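Local coordinates for fimbrial subunit CupB6 (Pseudomonas aeruginosa, PDB 5CYL), which forms the adhesive tip of a chaperone-usher pilus and probably mediates attachment of the bacterium to surfaces during biofilm formation, at residues 238-244 / 312-318; 270-274 / 283-287. One frame throughout, in Å; residues are numbered along the deposited sequence.

Contact 1: 238-244 / 312-318; sequences ERSFDIS and ADLPLSA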
loop_
_atom_site.group_PDB
_atom_site.type_symbol
_atom_site.label_atom_id
_atom_site.label_comp_id
_atom_site.label_asym_id
_atom_site.label_seq_id
_atom_site.Cartn_x
_atom_site.Cartn_y
_atom_site.Cartn_z
ATOM N N GLU A 238 16.322 33.029 16.458
ATOM C CA GLU A 238 15.539 32.031 15.676
ATOM C C GLU A 238 14.073 32.165 15.877
ATOM O O GLU A 238 13.658 32.374 16.996
ATOM C CB GLU A 238 15.841 30.620 16.118
ATOM C CG GLU A 238 16.971 30.031 15.337
ATOM C CD GLU A 238 17.372 28.641 15.773
ATOM O OE1 GLU A 238 16.968 28.169 16.861
ATOM O OE2 GLU A 238 18.097 28.002 14.987
ATOM N N ARG A 239 13.296 31.989 14.815
ATOM C CA ARG A 239 11.847 31.985 14.888
ATOM C C ARG A 239 11.402 30.588 14.516
ATOM O O ARG A 239 11.814 30.043 13.512
ATOM C CB ARG A 239 11.257 33.020 13.933
ATOM C CG ARG A 239 11.671 34.451 14.235
ATOM C CD ARG A 239 11.040 34.936 15.527
ATOM N NE ARG A 239 11.512 36.257 15.937
ATOM C CZ ARG A 239 12.345 36.470 16.955
ATOM N NH1 ARG A 239 12.792 35.450 17.681
ATOM N NH2 ARG A 239 12.717 37.712 17.268
ATOM N N SER A 240 10.540 29.986 15.326
ATOM C CA SER A 240 10.041 28.610 15.073
ATOM C C SER A 240 8.698 28.506 14.385
ATOM O O SER A 240 7.764 29.189 14.734
ATOM C CB SER A 240 9.990 27.821 16.361
ATOM O OG SER A 240 11.297 27.338 16.653
ATOM N N PHE A 241 8.641 27.648 13.377
ATOM C CA PHE A 241 7.408 27.350 12.652
ATOM C C PHE A 241 7.373 25.904 12.206
ATOM O O PHE A 241 8.389 25.244 12.161
ATOM C CB PHE A 241 7.196 28.315 11.485
ATOM C CG PHE A 241 8.238 28.243 10.426
ATOM C CD1 PHE A 241 9.530 28.659 10.667
ATOM C CD2 PHE A 241 7.904 27.787 9.159
ATOM C CE1 PHE A 241 10.487 28.595 9.657
ATOM C CE2 PHE A 241 8.840 27.730 8.135
ATOM C CZ PHE A 241 10.136 28.136 8.385
ATOM N N ASP A 242 6.189 25.409 11.888
ATOM C CA ASP A 242 6.007 24.034 11.436
ATOM C C ASP A 242 5.233 24.004 10.132
ATOM O O ASP A 242 4.248 24.724 9.976
ATOM C CB ASP A 242 5.250 23.266 12.509
ATOM C CG ASP A 242 5.370 21.797 12.352
ATOM O OD1 ASP A 242 4.745 21.220 11.494
ATOM O OD2 ASP A 242 6.067 21.172 13.107
ATOM N N ILE A 243 5.667 23.169 9.199
ATOM C CA ILE A 243 4.901 22.934 7.969
ATOM C C ILE A 243 4.283 21.569 8.164
ATOM O O ILE A 243 4.991 20.596 8.367
ATOM C CB ILE A 243 5.754 22.975 6.703
ATOM C CG1 ILE A 243 6.346 24.374 6.508
ATOM C CG2 ILE A 243 4.930 22.563 5.487
ATOM C CD1 ILE A 243 7.215 24.475 5.289
ATOM N N SER A 244 2.960 21.506 8.147
ATOM C CA SER A 244 2.268 20.263 8.437
ATOM C C SER A 244 1.202 19.809 7.414
ATOM O O SER A 244 0.631 20.598 6.686
ATOM C CB SER A 244 1.670 20.372 9.821
ATOM O OG SER A 244 1.012 19.172 10.151
ATOM N N ALA A 312 1.615 14.638 9.193
ATOM C CA ALA A 312 3.031 14.671 8.933
ATOM C C ALA A 312 3.501 16.123 8.977
ATOM O O ALA A 312 2.908 16.997 8.396
ATOM C CB ALA A 312 3.312 14.059 7.582
ATOM N N ASP A 313 4.607 16.367 9.659
ATOM C CA ASP A 313 5.124 17.729 9.775
ATOM C C ASP A 313 6.645 17.820 9.642
ATOM O O ASP A 313 7.360 16.863 9.895
ATOM C CB ASP A 313 4.690 18.365 11.096
ATOM C CG ASP A 313 5.514 17.891 12.258
ATOM O OD1 ASP A 313 5.519 16.661 12.528
ATOM O OD2 ASP A 313 6.167 18.744 12.893
ATOM N N LEU A 314 7.121 18.986 9.238
ATOM C CA LEU A 314 8.536 19.291 9.332
ATOM C C LEU A 314 8.731 20.459 10.293
ATOM O O LEU A 314 8.236 21.560 10.039
ATOM C CB LEU A 314 9.118 19.635 7.960
ATOM C CG LEU A 314 10.636 19.771 7.911
ATOM C CD1 LEU A 314 11.305 18.473 8.276
ATOM C CD2 LEU A 314 11.085 20.234 6.535
ATOM N N PRO A 315 9.432 20.229 11.399
ATOM C CA PRO A 315 9.728 21.318 12.325
ATOM C C PRO A 315 10.834 22.224 11.778
ATOM O O PRO A 315 11.842 21.730 11.282
ATOM C CB PRO A 315 10.167 20.606 13.598
ATOM C CG PRO A 315 10.616 19.236 13.145
ATOM C CD PRO A 315 9.688 18.911 11.994
ATOM N N LEU A 316 10.635 23.533 11.850
ATOM C CA LEU A 316 11.577 24.480 11.271
ATOM C C LEU A 316 11.816 25.700 12.152
ATOM O O LEU A 316 10.951 26.102 12.921
ATOM C CB LEU A 316 11.094 24.938 9.895
ATOM C CG LEU A 316 10.975 23.897 8.788
ATOM C CD1 LEU A 316 10.143 24.416 7.629
ATOM C CD2 LEU A 316 12.335 23.473 8.270
ATOM N N SER A 317 13.000 26.281 12.022
ATOM C CA SER A 317 13.328 27.556 12.652
ATOM C C SER A 317 14.062 28.429 11.642
ATOM O O SER A 317 14.807 27.937 10.806
ATOM C CB SER A 317 14.160 27.355 13.922
ATOM O OG SER A 317 15.510 27.121 13.601
ATOM N N ALA A 318 13.851 29.728 11.715
ATOM C CA ALA A 318 14.442 30.658 10.750
ATOM C C ALA A 318 15.093 31.876 11.409
ATOM O O ALA A 318 14.675 32.304 12.481
ATOM C CB ALA A 318 13.397 31.096 9.745
#
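The ring of F241 lies across L316, its partner on the neighbouring antiparallel strand of an immunoglobulin-like pilin domain, and the pair illustrates how such a strand pairing is built from an apolar face, a backbone seam and a polar face. L316 CB sits over one face of the ring, 3.8 Å from its centroid and 18° off the normal, a CH-pi contact. F241 is turned this way because its CG stands between the backbone N and the carbonyl carbon (chi1 63°), which leans the ring over the other strand. F241 CE2 lies 3.6 Å from L316 CD1, and I243 CD1 meets the same methyl, L316 CD1, at 3.7 Å. A318 CB comes obliquely to F241 CE1 and extends the patch. V287 of strand 283-289, V219 and L221 of strand 215-225, and I256 and F258 of strand 255-260 carry this surface on into the core.

Between the strands, three hydrogen-bonded pairs, R239 with A318, F241 with L316 and I243 with L314, each exchange two backbone bonds. The one from L316 N to F241 O is 2.8 Å long.

The opposite face is mostly polar, with P315 among S240, D242, S244, D313 and S317. Just before strand 239-244 begins, the extended side chain of E238 reaches over S317, whose OG lies 3.1 Å from E238 OE2, a weak interaction at most. Farther along, the carboxylates of D242 and D313 are nearly coplanar, though their modelled closeness is doubtful. Some of the negative charge here is probably offset by R306, whose NH1 forms a salt bridge with D313 OD2.

Contact 2: 270-274 / 283-287; sequences PTILS and FGIVV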
loop_
_atom_site.group_PDB
_atom_site.type_symbol
_atom_site.label_atom_id
_atom_site.label_comp_id
_atom_site.label_asym_id
_atom_site.label_seq_id
_atom_site.Cartn_x
_atom_site.Cartn_y
_atom_site.Cartn_z
ATOM N N PRO A 270 23.206 27.058 -1.313
ATOM C CA PRO A 270 21.731 27.101 -1.260
ATOM C C PRO A 270 21.124 27.064 0.144
ATOM O O PRO A 270 19.924 27.218 0.284
ATOM C CB PRO A 270 21.312 25.846 -2.008
ATOM C CG PRO A 270 22.561 25.145 -2.402
ATOM C CD PRO A 270 23.675 25.697 -1.595
ATOM N N THR A 271 21.943 26.893 1.160
ATOM C CA THR A 271 21.462 27.158 2.499
ATOM C C THR A 271 21.023 28.601 2.764
ATOM O O THR A 271 20.230 28.829 3.651
ATOM C CB THR A 271 22.470 26.780 3.564
ATOM O OG1 THR A 271 23.727 27.423 3.285
ATOM C CG2 THR A 271 22.620 25.308 3.538
ATOM N N ILE A 272 21.479 29.561 1.984
ATOM C CA ILE A 272 21.139 30.963 2.208
ATOM C C ILE A 272 19.957 31.299 1.310
ATOM O O ILE A 272 20.095 31.302 0.084
ATOM C CB ILE A 272 22.322 31.937 1.871
ATOM C CG1 ILE A 272 23.689 31.438 2.355
ATOM C CG2 ILE A 272 22.063 33.316 2.453
ATOM C CD1 ILE A 272 23.809 31.453 3.833
ATOM N N LEU A 273 18.814 31.570 1.919
ATOM C CA LEU A 273 17.679 32.118 1.192
ATOM C C LEU A 273 17.872 33.621 0.927
ATOM O O LEU A 273 18.277 34.380 1.801
ATOM C CB LEU A 273 16.437 31.889 2.008
ATOM C CG LEU A 273 15.089 32.209 1.392
ATOM C CD1 LEU A 273 14.876 31.489 0.095
ATOM C CD2 LEU A 273 13.991 31.858 2.373
ATOM N N SER A 274 17.533 34.052 -0.274
ATOM C CA SER A 274 17.806 35.421 -0.707
ATOM C C SER A 274 16.778 36.379 -0.133
ATOM O O SER A 274 15.648 35.987 0.093
ATOM C CB SER A 274 17.758 35.470 -2.242
ATOM O OG SER A 274 16.680 36.260 -2.767
ATOM N N PHE A 283 22.657 40.355 3.579
ATOM C CA PHE A 283 22.016 39.472 4.514
ATOM C C PHE A 283 21.220 38.441 3.779
ATOM O O PHE A 283 20.806 38.649 2.644
ATOM C CB PHE A 283 21.088 40.251 5.458
ATOM C CG PHE A 283 21.820 41.153 6.395
ATOM C CD1 PHE A 283 22.204 42.425 5.998
ATOM C CD2 PHE A 283 22.145 40.721 7.671
ATOM C CE1 PHE A 283 22.901 43.246 6.868
ATOM C CE2 PHE A 283 22.856 41.526 8.556
ATOM C CZ PHE A 283 23.222 42.799 8.158
ATOM N N GLY A 284 20.978 37.345 4.465
ATOM C CA GLY A 284 20.126 36.321 3.935
ATOM C C GLY A 284 19.340 35.705 5.043
ATOM O O GLY A 284 19.482 36.103 6.215
ATOM N N ILE A 285 18.544 34.703 4.694
ATOM C CA ILE A 285 17.792 33.943 5.693
ATOM C C ILE A 285 18.266 32.469 5.739
ATOM O O ILE A 285 18.473 31.847 4.696
ATOM C CB ILE A 285 16.311 34.029 5.376
ATOM C CG1 ILE A 285 15.825 35.435 5.621
ATOM C CG2 ILE A 285 15.524 33.108 6.266
ATOM C CD1 ILE A 285 14.507 35.711 4.978
ATOM N N VAL A 286 18.471 31.924 6.934
ATOM C CA VAL A 286 18.750 30.487 7.055
ATOM C C VAL A 286 17.624 29.742 7.778
ATOM O O VAL A 286 17.144 30.210 8.795
ATOM C CB VAL A 286 20.096 30.193 7.742
ATOM C CG1 VAL A 286 21.233 30.462 6.781
ATOM C CG2 VAL A 286 20.257 31.005 8.992
ATOM N N VAL A 287 17.236 28.562 7.290
ATOM C CA VAL A 287 16.209 27.764 7.949
ATOM C C VAL A 287 16.755 26.418 8.376
ATOM O O VAL A 287 17.306 25.644 7.562
ATOM C CB VAL A 287 15.012 27.522 7.045
ATOM C CG1 VAL A 287 13.840 26.969 7.844
ATOM C CG2 VAL A 287 14.628 28.809 6.373
#
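A single antiparallel bridge, L273 with I285, ties the loop segment 270-274 to strand 283-287, on the edge of that strand turned away from strand 311-322. Both backbone bonds of this hydrogen-bonded pair are present: L273 N donates to I285 O over 2.8 Å, and I285 N returns to L273 O over 2.9 Å.

The two residues of the bridge also touch through their side chains, L273 CB standing 4.0 Å from I285 CB. Both side chains pack on F356 of strand 352-361, so this piece of loop packs against the interior of the immunoglobulin-like pilin fold. G284 and V286 turn their backbone bonds the other way, to I321 and A319 of strand 311-322; strand 283-287 thereby follows the alternation expected of an inner strand, and its outer side here is met by loop residues, L273 at I285 and I296 at V287.

Flanking residues widen the contact. I272 and V286 lie alongside one another and point the same way, with I272 CD1 4.0 Å from V286 CG1. The second branch of I272, with CG2 anti to the backbone N, settles over the bare backbone of G284, its methyl 3.9 Å from G284 CA. T271 contributes its carbonyl, as T271 O approaches V286 CG1 to 3.7 Å, while its hydroxyl OG1 is hydrogen-bonded to D269 OD1 and, after the bridge, S274 N is hydrogen-bonded to D260 OD2.

In the fold
The centres of contacts 1 and 2 lie about 15 Å apart within one sheet of the tip adhesin's pilin domain, and contact 2 is nested within the loop that contact 1 closes. Strand 311-322 pairs with strand 239-245 along one edge and with strand 283-289 along the other, and the loop segment 270-274 lies beyond the latter. Sequence order and spatial order therefore differ, as they do generally in immunoglobulin-like folds. V287, at the end of the second segment of contact 2, packs on contact 1: its CG1 lies 3.8 Å from L316 CD2 and also meets the ring of F241. L316, F241 and V287 thus form a shared apolar patch, and I285, L273 and V287 pack on F356.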